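PDB 1WE1: heme oxygenase 1 from Synechocystis sp., which binds heme and, as in related heme oxygenases, opens its ring with O2 and reducing equivalents to give biliverdin IXalpha, carbon monoxide and free iron. Local coordinates for residues I98-Q103 with F203-G208; L119-S124 with Q173-L178; C28-V33 with K139-N144. All coordinates share one frame; numbering follows the deposited sequence.

Overall arrangement
Following the chain from its N terminus, helix 24-30 reaches its end at 28-33, and contact 3 closes a first long loop when helix 120-146 returns to it at 139-144. Before that, 98-103 opens contact 1, which joins the start of helix 100-115 to the junction of helices 182-205 and 207-222 at 203-208. Contact 2, nested within that loop, joins the start of helix 120-146 to the end of helix 164-176, while contact 3 crosses both others because their segments alternate. Helix 120-146 thus serves contacts 2 and 3, their centres about 30 Å apart. Contacts 1 and 2 lie on opposite sides of the chain's centre. None touches another within this all-helical fold.

Contact 1 of 3, residues I98-Q103 with F203-G208; sequences ISAAGQ and FNELEG. With HEM (protoporphyrin IX containing Fe), chain H.
Glu-205 closes the N terminus of helix 100-115 by pointing its carboxylate at Ser-99 and Ala-101, which adds a tertiary acceptor to a local N-cap. The carboxylate divides its work. OE1 takes the backbone N-H of Ala-101 at 2.8 Å from Ala-101 N, with an N-H...O angle of 155°; the donor sits on the syn side, 28° out of the carboxylate plane. OE2 receives Ser-99 OG at 2.4 Å, so short that its exact length is doubtful. The Glu-205 chain runs extended beyond CG (chi2 -180°), which carries the carboxylate across to the other helix. Ser-99 OG also accepts from Gly-102 N at 3.2 Å, the capping bond proper, while Asn-45 takes the N-H of Ser-99. The packing is close: Ala-101 CB lies 3.1 Å from Glu-205 OE1. A negative carboxylate here would probably be stabilised by the helix dipole. Replacing Glu-205 with an alanine would probably leave Ala-101 N without its acceptor and the Ser-99 hydroxyl without the carboxylate it donates to. Two residues earlier, Phe-203 belongs to the heme pocket, its CE2 3.7 Å from CBB of the heme vinyl group.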
loop_
_atom_site.group_PDB
_atom_site.type_symbol
_atom_site.label_atom_id
_atom_site.label_comp_id
_atom_site.label_asym_id
_atom_site.label_seq_id
_atom_site.Cartn_x
_atom_site.Cartn_y
_atom_site.Cartn_z
ATOM N N ILE A 98 11.462 2.791 -10.377
ATOM C CA ILE A 98 10.505 1.739 -10.097
ATOM C C ILE A 98 11.160 0.393 -10.391
ATOM O O ILE A 98 11.879 0.263 -11.373
ATOM C CB ILE A 98 9.216 1.950 -10.966
ATOM C CG1 ILE A 98 8.128 0.959 -10.559
ATOM C CG2 ILE A 98 9.549 1.816 -12.454
ATOM C CD1 ILE A 98 6.828 1.193 -11.309
ATOM N N SER A 99 10.938 -0.597 -9.531
ATOM C CA SER A 99 11.512 -1.925 -9.748
ATOM C C SER A 99 10.606 -2.771 -10.661
ATOM O O SER A 99 9.476 -2.378 -10.974
ATOM C CB SER A 99 11.678 -2.649 -8.420
ATOM O OG SER A 99 10.418 -3.094 -7.965
ATOM N N ALA A 100 11.094 -3.940 -11.078
ATOM C CA ALA A 100 10.303 -4.814 -11.943
ATOM C C ALA A 100 8.994 -5.226 -11.268
ATOM O O ALA A 100 7.947 -5.185 -11.894
ATOM C CB ALA A 100 11.104 -6.057 -12.342
ATOM N N ALA A 101 9.048 -5.617 -10.000
ATOM C CA ALA A 101 7.830 -6.019 -9.297
ATOM C C ALA A 101 6.888 -4.830 -9.214
ATOM O O ALA A 101 5.672 -4.965 -9.392
ATOM C CB ALA A 101 8.155 -6.505 -7.909
ATOM N N GLY A 102 7.460 -3.662 -8.950
ATOM C CA GLY A 102 6.651 -2.467 -8.860
ATOM C C GLY A 102 5.983 -2.174 -10.186
ATOM O O GLY A 102 4.843 -1.726 -10.225
ATOM N N GLN A 103 6.694 -2.420 -11.282
ATOM C CA GLN A 103 6.137 -2.164 -12.606
ATOM C C GLN A 103 5.006 -3.149 -12.881
ATOM O O GLN A 103 3.968 -2.776 -13.436
ATOM C CB GLN A 103 7.224 -2.290 -13.678
ATOM C CG GLN A 103 6.743 -1.974 -15.091
ATOM C CD GLN A 103 6.242 -0.545 -15.243
ATOM O OE1 GLN A 103 7.019 0.412 -15.163
ATOM N NE2 GLN A 103 4.935 -0.393 -15.463
ATOM N N PHE A 203 8.570 -6.515 -1.529
ATOM C CA PHE A 203 9.317 -6.695 -0.285
ATOM C C PHE A 203 10.482 -7.654 -0.480
ATOM O O PHE A 203 11.602 -7.393 -0.030
ATOM C CB PHE A 203 8.432 -7.256 0.828
ATOM C CG PHE A 203 7.271 -6.383 1.202
ATOM C CD1 PHE A 203 7.314 -5.005 1.016
ATOM C CD2 PHE A 203 6.142 -6.946 1.804
ATOM C CE1 PHE A 203 6.246 -4.194 1.428
ATOM C CE2 PHE A 203 5.064 -6.151 2.223
ATOM C CZ PHE A 203 5.112 -4.772 2.037
ATOM N N ASN A 204 10.211 -8.782 -1.129
ATOM C CA ASN A 204 11.249 -9.775 -1.381
ATOM C C ASN A 204 12.401 -9.199 -2.224
ATOM O O ASN A 204 13.556 -9.595 -2.051
ATOM C CB ASN A 204 10.650 -11.006 -2.066
ATOM C CG ASN A 204 9.865 -11.875 -1.107
ATOM O OD1 ASN A 204 10.323 -12.162 0.004
ATOM N ND2 ASN A 204 8.679 -12.312 -1.531
ATOM N N GLU A 205 12.080 -8.267 -3.121
ATOM C CA GLU A 205 13.087 -7.622 -3.964
ATOM C C GLU A 205 14.093 -6.858 -3.105
ATOM O O GLU A 205 15.217 -6.588 -3.530
ATOM C CB GLU A 205 12.443 -6.617 -4.917
ATOM C CG GLU A 205 12.006 -7.157 -6.246
ATOM C CD GLU A 205 11.392 -6.072 -7.113
ATOM O OE1 GLU A 205 11.190 -6.309 -8.323
ATOM O OE2 GLU A 205 11.099 -4.979 -6.576
ATOM N N LEU A 206 13.684 -6.502 -1.897
ATOM C CA LEU A 206 14.563 -5.746 -1.041
ATOM C C LEU A 206 15.345 -6.581 -0.060
ATOM O O LEU A 206 16.178 -6.046 0.656
ATOM C CB LEU A 206 13.766 -4.680 -0.298
ATOM C CG LEU A 206 13.539 -3.341 -1.005
ATOM C CD1 LEU A 206 13.746 -3.462 -2.514
ATOM C CD2 LEU A 206 12.148 -2.852 -0.675
ATOM N N GLU A 207 15.110 -7.887 -0.036
ATOM C CA GLU A 207 15.825 -8.736 0.912
ATOM C C GLU A 207 17.330 -8.575 0.797
ATOM O O GLU A 207 18.003 -8.341 1.802
ATOM C CB GLU A 207 15.453 -10.206 0.736
ATOM C CG GLU A 207 15.997 -11.096 1.841
ATOM C CD GLU A 207 15.355 -12.476 1.864
ATOM O OE1 GLU A 207 14.118 -12.560 2.063
ATOM O OE2 GLU A 207 16.083 -13.482 1.685
ATOM N N GLY A 208 17.855 -8.696 -0.420
ATOM C CA GLY A 208 19.285 -8.549 -0.636
ATOM C C GLY A 208 19.853 -7.203 -0.196
ATOM O O GLY A 208 20.944 -7.147 0.378
HETATM C CHA HEM H . -5.488 -4.939 8.403
HETATM C CHB HEM H . -3.450 -4.722 4.021
HETATM C CHC HEM H . 0.767 -5.908 6.108
HETATM C CHD HEM H . -1.042 -4.567 10.344
HETATM C C1A HEM H . -5.366 -4.907 6.997
HETATM C C2A HEM H . -6.455 -4.842 6.034
HETATM C C3A HEM H . -5.880 -4.830 4.793
HETATM C C4A HEM H . -4.426 -4.817 5.015
HETATM C CMA HEM H . -6.545 -4.809 3.450
HETATM C CAA HEM H . -7.936 -4.740 6.366
HETATM C CBA HEM H . -8.609 -6.057 6.825
HETATM C CGA HEM H . -9.993 -5.942 7.108
HETATM O O1A HEM H . -10.795 -6.373 6.188
HETATM O O2A HEM H . -10.442 -5.453 8.164
HETATM C C1B HEM H . -2.100 -5.068 4.194
HETATM C C2B HEM H . -1.152 -5.295 3.105
HETATM C C3B HEM H . 0.049 -5.571 3.690
HETATM C C4B HEM H . -0.194 -5.590 5.132
HETATM C CMB HEM H . -1.497 -5.196 1.640
HETATM C CAB HEM H . 1.407 -5.768 3.044
HETATM C CBB HEM H . 1.503 -7.015 2.125
HETATM C C1C HEM H . 0.685 -5.568 7.435
HETATM C C2C HEM H . 1.794 -5.536 8.377
HETATM C C3C HEM H . 1.225 -5.390 9.591
HETATM C C4C HEM H . -0.157 -5.026 9.377
HETATM C CMC HEM H . 3.258 -5.646 7.997
HETATM C CAC HEM H . 1.890 -5.591 10.954
HETATM C CBC HEM H . 2.506 -4.262 11.474
HETATM C C1D HEM H . -2.451 -4.524 10.204
HETATM C C2D HEM H . -3.377 -4.260 11.302
HETATM C C3D HEM H . -4.617 -4.318 10.752
HETATM C C4D HEM H . -4.447 -4.679 9.323
HETATM C CMD HEM H . -2.932 -4.007 12.707
HETATM C CAD HEM H . -5.971 -4.087 11.380
HETATM C CBD HEM H . -6.667 -5.446 11.839
HETATM C CGD HEM H . -8.034 -5.282 12.168
HETATM O O1D HEM H . -8.797 -4.553 11.429
HETATM O O2D HEM H . -8.521 -5.854 13.185
HETATM N NA HEM H . -4.147 -4.912 6.361
HETATM N NB HEM H . -1.503 -5.241 5.423
HETATM N NC HEM H . -0.518 -5.205 8.066
HETATM N ND HEM H . -3.134 -4.733 9.008
HETATM FE FE HEM H . -2.340 -5.034 7.222
HETATM O O HOH W 1 -2.219 -3.248 7.030
#

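Contact 2 of 3, residues L119-S124 with Q173-L178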
loop_
_atom_site.group_PDB
_atom_site.type_symbol
_atom_site.label_atom_id
_atom_site.label_comp_id
_atom_site.label_asym_id
_atom_site.label_seq_id
_atom_site.Cartn_x
_atom_site.Cartn_y
_atom_site.Cartn_z
ATOM N N LEU A 119 -12.693 -4.639 -10.531
ATOM C CA LEU A 119 -11.615 -5.282 -9.789
ATOM C C LEU A 119 -10.767 -4.238 -9.046
ATOM O O LEU A 119 -9.967 -4.572 -8.165
ATOM C CB LEU A 119 -10.745 -6.109 -10.740
ATOM C CG LEU A 119 -11.481 -7.331 -11.311
ATOM C CD1 LEU A 119 -10.524 -8.206 -12.109
ATOM C CD2 LEU A 119 -12.093 -8.134 -10.163
ATOM N N LEU A 120 -10.962 -2.973 -9.408
ATOM C CA LEU A 120 -10.262 -1.858 -8.789
ATOM C C LEU A 120 -10.638 -1.727 -7.313
ATOM O O LEU A 120 -9.920 -1.104 -6.534
ATOM C CB LEU A 120 -10.612 -0.567 -9.523
ATOM C CG LEU A 120 -9.544 0.157 -10.344
ATOM C CD1 LEU A 120 -8.554 -0.804 -10.963
ATOM C CD2 LEU A 120 -10.250 0.978 -11.406
ATOM N N VAL A 121 -11.769 -2.303 -6.923
ATOM C CA VAL A 121 -12.175 -2.227 -5.527
ATOM C C VAL A 121 -11.291 -3.151 -4.702
ATOM O O VAL A 121 -11.133 -2.961 -3.506
ATOM C CB VAL A 121 -13.657 -2.622 -5.329
ATOM C CG1 VAL A 121 -13.922 -3.979 -5.939
ATOM C CG2 VAL A 121 -13.990 -2.651 -3.835
ATOM N N ALA A 122 -10.704 -4.150 -5.350
ATOM C CA ALA A 122 -9.825 -5.087 -4.655
ATOM C C ALA A 122 -8.519 -4.375 -4.337
ATOM O O ALA A 122 -7.925 -4.580 -3.279
ATOM C CB ALA A 122 -9.558 -6.293 -5.523
ATOM N N HIS A 123 -8.086 -3.536 -5.274
ATOM C CA HIS A 123 -6.863 -2.764 -5.137
ATOM C C HIS A 123 -7.026 -1.634 -4.132
ATOM O O HIS A 123 -6.129 -1.390 -3.321
ATOM C CB HIS A 123 -6.439 -2.238 -6.502
ATOM C CG HIS A 123 -5.749 -3.269 -7.332
ATOM N ND1 HIS A 123 -4.529 -3.802 -6.977
ATOM C CD2 HIS A 123 -6.138 -3.929 -8.446
ATOM C CE1 HIS A 123 -4.198 -4.750 -7.835
ATOM N NE2 HIS A 123 -5.158 -4.848 -8.735
ATOM N N SER A 124 -8.167 -0.952 -4.190
ATOM C CA SER A 124 -8.467 0.118 -3.248
ATOM C C SER A 124 -8.514 -0.515 -1.857
ATOM O O SER A 124 -7.981 0.027 -0.886
ATOM C CB SER A 124 -9.825 0.751 -3.576
ATOM O OG SER A 124 -10.308 1.562 -2.510
ATOM N N GLN A 173 -18.878 -0.023 4.891
ATOM C CA GLN A 173 -20.285 0.147 4.567
ATOM C C GLN A 173 -20.398 0.345 3.061
ATOM O O GLN A 173 -21.153 -0.359 2.383
ATOM C CB GLN A 173 -20.841 1.377 5.304
ATOM C CG GLN A 173 -22.305 1.711 5.011
ATOM C CD GLN A 173 -23.251 0.592 5.409
ATOM O OE1 GLN A 173 -23.235 0.125 6.551
ATOM N NE2 GLN A 173 -24.083 0.155 4.468
ATOM N N ALA A 174 -19.634 1.305 2.548
ATOM C CA ALA A 174 -19.632 1.607 1.125
ATOM C C ALA A 174 -19.522 0.324 0.310
ATOM O O ALA A 174 -20.262 0.126 -0.651
ATOM C CB ALA A 174 -18.482 2.538 0.793
ATOM N N MET A 175 -18.605 -0.551 0.705
ATOM C CA MET A 175 -18.418 -1.816 0.010
ATOM C C MET A 175 -19.651 -2.715 0.104
ATOM O O MET A 175 -20.025 -3.367 -0.872
ATOM C CB MET A 175 -17.208 -2.562 0.578
ATOM C CG MET A 175 -15.862 -1.933 0.264
ATOM S SD MET A 175 -14.492 -3.092 0.527
ATOM C CE MET A 175 -14.411 -3.147 2.327
ATOM N N ASN A 176 -20.271 -2.745 1.284
ATOM C CA ASN A 176 -21.454 -3.565 1.527
ATOM C C ASN A 176 -22.715 -3.091 0.807
ATOM O O ASN A 176 -23.736 -3.780 0.818
ATOM C CB ASN A 176 -21.727 -3.651 3.028
ATOM C CG ASN A 176 -20.637 -4.397 3.770
ATOM O OD1 ASN A 176 -20.343 -5.556 3.469
ATOM N ND2 ASN A 176 -20.027 -3.733 4.745
ATOM N N ASP A 177 -22.645 -1.914 0.189
ATOM C CA ASP A 177 -23.783 -1.378 -0.547
ATOM C C ASP A 177 -23.451 -1.314 -2.032
ATOM O O ASP A 177 -24.031 -0.520 -2.775
ATOM C CB ASP A 177 -24.156 0.028 -0.053
ATOM C CG ASP A 177 -24.475 0.068 1.435
ATOM O OD1 ASP A 177 -25.062 -0.910 1.953
ATOM O OD2 ASP A 177 -24.150 1.089 2.086
ATOM N N LEU A 178 -22.518 -2.157 -2.463
ATOM C CA LEU A 178 -22.101 -2.194 -3.864
ATOM C C LEU A 178 -23.026 -3.035 -4.735
ATOM O O LEU A 178 -23.355 -4.173 -4.395
ATOM C CB LEU A 178 -20.670 -2.733 -3.973
ATOM C CG LEU A 178 -19.544 -1.723 -4.213
ATOM C CD1 LEU A 178 -19.722 -0.502 -3.331
ATOM C CD2 LEU A 178 -18.208 -2.399 -3.949
#
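Val-121, on helix 120-146, presents one methyl group to Met-175, in the last turn of helix 164-176, and Leu-178, just beyond it. Its CG2 stands anti to the backbone N, and the two partners approach that carbon nearly at right angles to each other. Along 173-178, Gln-173 comes first and braces its own segment: NE2 gives a nearly straight bond of 2.6 Å to Asp-177 OD2 (174°), with the acceptor in the plane of the amide. Met-175 is next to face Val-121. Its sulfur SD is 4.4 Å from Val-121 CG2, a loose apolar contact, and its methyl CE is turned toward the heme side; Leu-5, Ala-6 and Leu-9 of helix 5-12 also pack on it. At Asp-177 the backbone leaves helical angles, and Leu-178 swings in to place CD2 4.2 Å from the same Val-121 CG2. Ile-188 of helix 182-205 touches Val-121 as well, so this small buried apolar joint brings several helices together. The Met-175 side chain is about 4 Å from that of Tyr-125 and about 5 Å from that of Arg-172, both heme-binding residues, which puts the joint behind the propionate-binding end of the heme pocket in the all-helical heme oxygenase fold.

Contact 3 of 3, residues C28-V33 with K139-N144; sequences CFLKGV and KKIAQN
Ile-141 wedges into the turn that ends helix 24-30, meeting Phe-29 and Leu-30 within the Schellman motif that ends the helix. In that motif Gly-32 takes positive phi (83°) and Val-33 N bonds to Cys-28 O at 2.8 Å, the mark of a helix C-terminus. The other wall is helix 120-146, the distal helix of the heme oxygenase fold. Ile-141 gives up 90 of the 211 Å² buried, and its two branches divide the partners. CG2, anti to the backbone N, goes to Phe-29: it approaches CE2 of the ring at 3.5 Å, from an oblique direction, and lies 3.1 Å from the carbonyl O of Phe-29, a tight contact without hydrogen-bond character. CG1 lies beside the Ile-141 backbone N (chi1 -71°) and extends its terminal methyl CD1 to Leu-30. Phe-29 contributes 53 Å². Its ring is swung out with CG anti to the backbone N (chi1 -178°), which takes its far end along Ile-141 to Ala-142, where CZ is 4.3 Å from CB. Leu-30 starts out differently: its CB points away from helix 120-146, yet the chain bends back, and CD1 also lies at the edge of the Phe-29 ring, in its plane. The same Leu-30 touches the heme as part of its pocket, so the joint ties the end of helix 24-30 to the distal helix beside the cofactor. On that side the closing contact is methyl to methyl, Leu-30 CD1 at 3.7 Å from Ile-141 CD1.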
loop_
_atom_site.group_PDB
_atom_site.type_symbol
_atom_site.label_atom_id
_atom_site.label_comp_id
_atom_site.label_asym_id
_atom_site.label_seq_id
_atom_site.Cartn_x
_atom_site.Cartn_y
_atom_site.Cartn_z
ATOM N N CYS A 28 11.950 -8.388 9.722
ATOM C CA CYS A 28 12.998 -7.509 10.211
ATOM C C CYS A 28 12.430 -6.132 10.530
ATOM O O CYS A 28 12.781 -5.530 11.543
ATOM C CB CYS A 28 14.127 -7.393 9.175
ATOM S SG CYS A 28 15.092 -8.922 8.942
ATOM N N PHE A 29 11.557 -5.637 9.662
ATOM C CA PHE A 29 10.922 -4.332 9.854
ATOM C C PHE A 29 10.176 -4.282 11.192
ATOM O O PHE A 29 10.288 -3.327 11.953
ATOM C CB PHE A 29 9.917 -4.077 8.726
ATOM C CG PHE A 29 9.250 -2.741 8.801
ATOM C CD1 PHE A 29 9.694 -1.690 8.018
ATOM C CD2 PHE A 29 8.179 -2.533 9.658
ATOM C CE1 PHE A 29 9.082 -0.449 8.083
ATOM C CE2 PHE A 29 7.561 -1.303 9.734
ATOM C CZ PHE A 29 8.010 -0.254 8.943
ATOM N N LEU A 30 9.402 -5.323 11.458
ATOM C CA LEU A 30 8.631 -5.403 12.679
ATOM C C LEU A 30 9.524 -5.396 13.905
ATOM O O LEU A 30 9.249 -4.680 14.862
ATOM C CB LEU A 30 7.744 -6.648 12.647
ATOM C CG LEU A 30 6.254 -6.397 12.352
ATOM C CD1 LEU A 30 6.038 -5.020 11.752
ATOM C CD2 LEU A 30 5.735 -7.488 11.419
ATOM N N LYS A 31 10.595 -6.184 13.875
ATOM C CA LYS A 31 11.526 -6.238 15.000
ATOM C C LYS A 31 12.376 -4.968 15.081
ATOM O O LYS A 31 13.396 -4.933 15.773
ATOM C CB LYS A 31 12.446 -7.462 14.904
ATOM C CG LYS A 31 11.807 -8.780 15.330
ATOM C CD LYS A 31 12.881 -9.763 15.799
ATOM C CE LYS A 31 12.294 -11.030 16.415
ATOM N NZ LYS A 31 11.727 -11.934 15.386
ATOM N N GLY A 32 11.962 -3.936 14.352
ATOM C CA GLY A 32 12.668 -2.672 14.388
ATOM C C GLY A 32 13.886 -2.484 13.515
ATOM O O GLY A 32 14.500 -1.418 13.549
ATOM N N VAL A 33 14.271 -3.488 12.740
ATOM C CA VAL A 33 15.428 -3.306 11.881
ATOM C C VAL A 33 15.004 -3.001 10.433
ATOM O O VAL A 33 14.676 -3.887 9.635
ATOM C CB VAL A 33 16.418 -4.521 11.997
ATOM C CG1 VAL A 33 15.707 -5.734 12.480
ATOM C CG2 VAL A 33 17.109 -4.795 10.677
ATOM N N LYS A 139 3.971 3.378 11.382
ATOM C CA LYS A 139 4.560 4.697 11.526
ATOM C C LYS A 139 5.527 4.750 12.703
ATOM O O LYS A 139 6.667 5.186 12.546
ATOM C CB LYS A 139 3.471 5.752 11.707
ATOM C CG LYS A 139 3.995 7.162 11.618
ATOM C CD LYS A 139 3.006 8.183 12.140
ATOM C CE LYS A 139 3.630 9.576 12.106
ATOM N NZ LYS A 139 2.852 10.576 12.901
ATOM N N LYS A 140 5.088 4.305 13.878
ATOM C CA LYS A 140 5.973 4.330 15.032
ATOM C C LYS A 140 7.191 3.429 14.804
ATOM O O LYS A 140 8.326 3.846 15.028
ATOM C CB LYS A 140 5.241 3.917 16.323
ATOM C CG LYS A 140 6.145 4.034 17.567
ATOM C CD LYS A 140 5.432 3.779 18.887
ATOM C CE LYS A 140 4.499 4.931 19.248
ATOM N NZ LYS A 140 3.873 4.747 20.591
ATOM N N ILE A 141 6.966 2.204 14.352
ATOM C CA ILE A 141 8.079 1.299 14.098
ATOM C C ILE A 141 9.110 1.922 13.154
ATOM O O ILE A 141 10.305 1.768 13.355
ATOM C CB ILE A 141 7.596 -0.035 13.493
ATOM C CG1 ILE A 141 6.866 -0.848 14.568
ATOM C CG2 ILE A 141 8.787 -0.807 12.926
ATOM C CD1 ILE A 141 6.315 -2.166 14.093
ATOM N N ALA A 142 8.633 2.621 12.130
ATOM C CA ALA A 142 9.505 3.269 11.168
ATOM C C ALA A 142 10.244 4.402 11.864
ATOM O O ALA A 142 11.478 4.460 11.844
ATOM C CB ALA A 142 8.687 3.810 10.019
ATOM N N GLN A 143 9.477 5.303 12.471
ATOM C CA GLN A 143 10.020 6.443 13.205
ATOM C C GLN A 143 11.075 6.035 14.246
ATOM O O GLN A 143 12.063 6.737 14.443
ATOM C CB GLN A 143 8.896 7.192 13.919
ATOM C CG GLN A 143 8.118 8.156 13.044
ATOM C CD GLN A 143 6.929 8.791 13.779
ATOM O OE1 GLN A 143 6.365 9.797 13.329
ATOM N NE2 GLN A 143 6.543 8.195 14.909
ATOM N N ASN A 144 10.861 4.905 14.913
ATOM C CA ASN A 144 11.814 4.455 15.916
ATOM C C ASN A 144 13.061 3.812 15.315
ATOM O O ASN A 144 14.184 4.093 15.744
ATOM C CB ASN A 144 11.155 3.474 16.897
ATOM C CG ASN A 144 10.339 4.183 17.979
ATOM O OD1 ASN A 144 10.717 5.262 18.458
ATOM N ND2 ASN A 144 9.225 3.572 18.381
#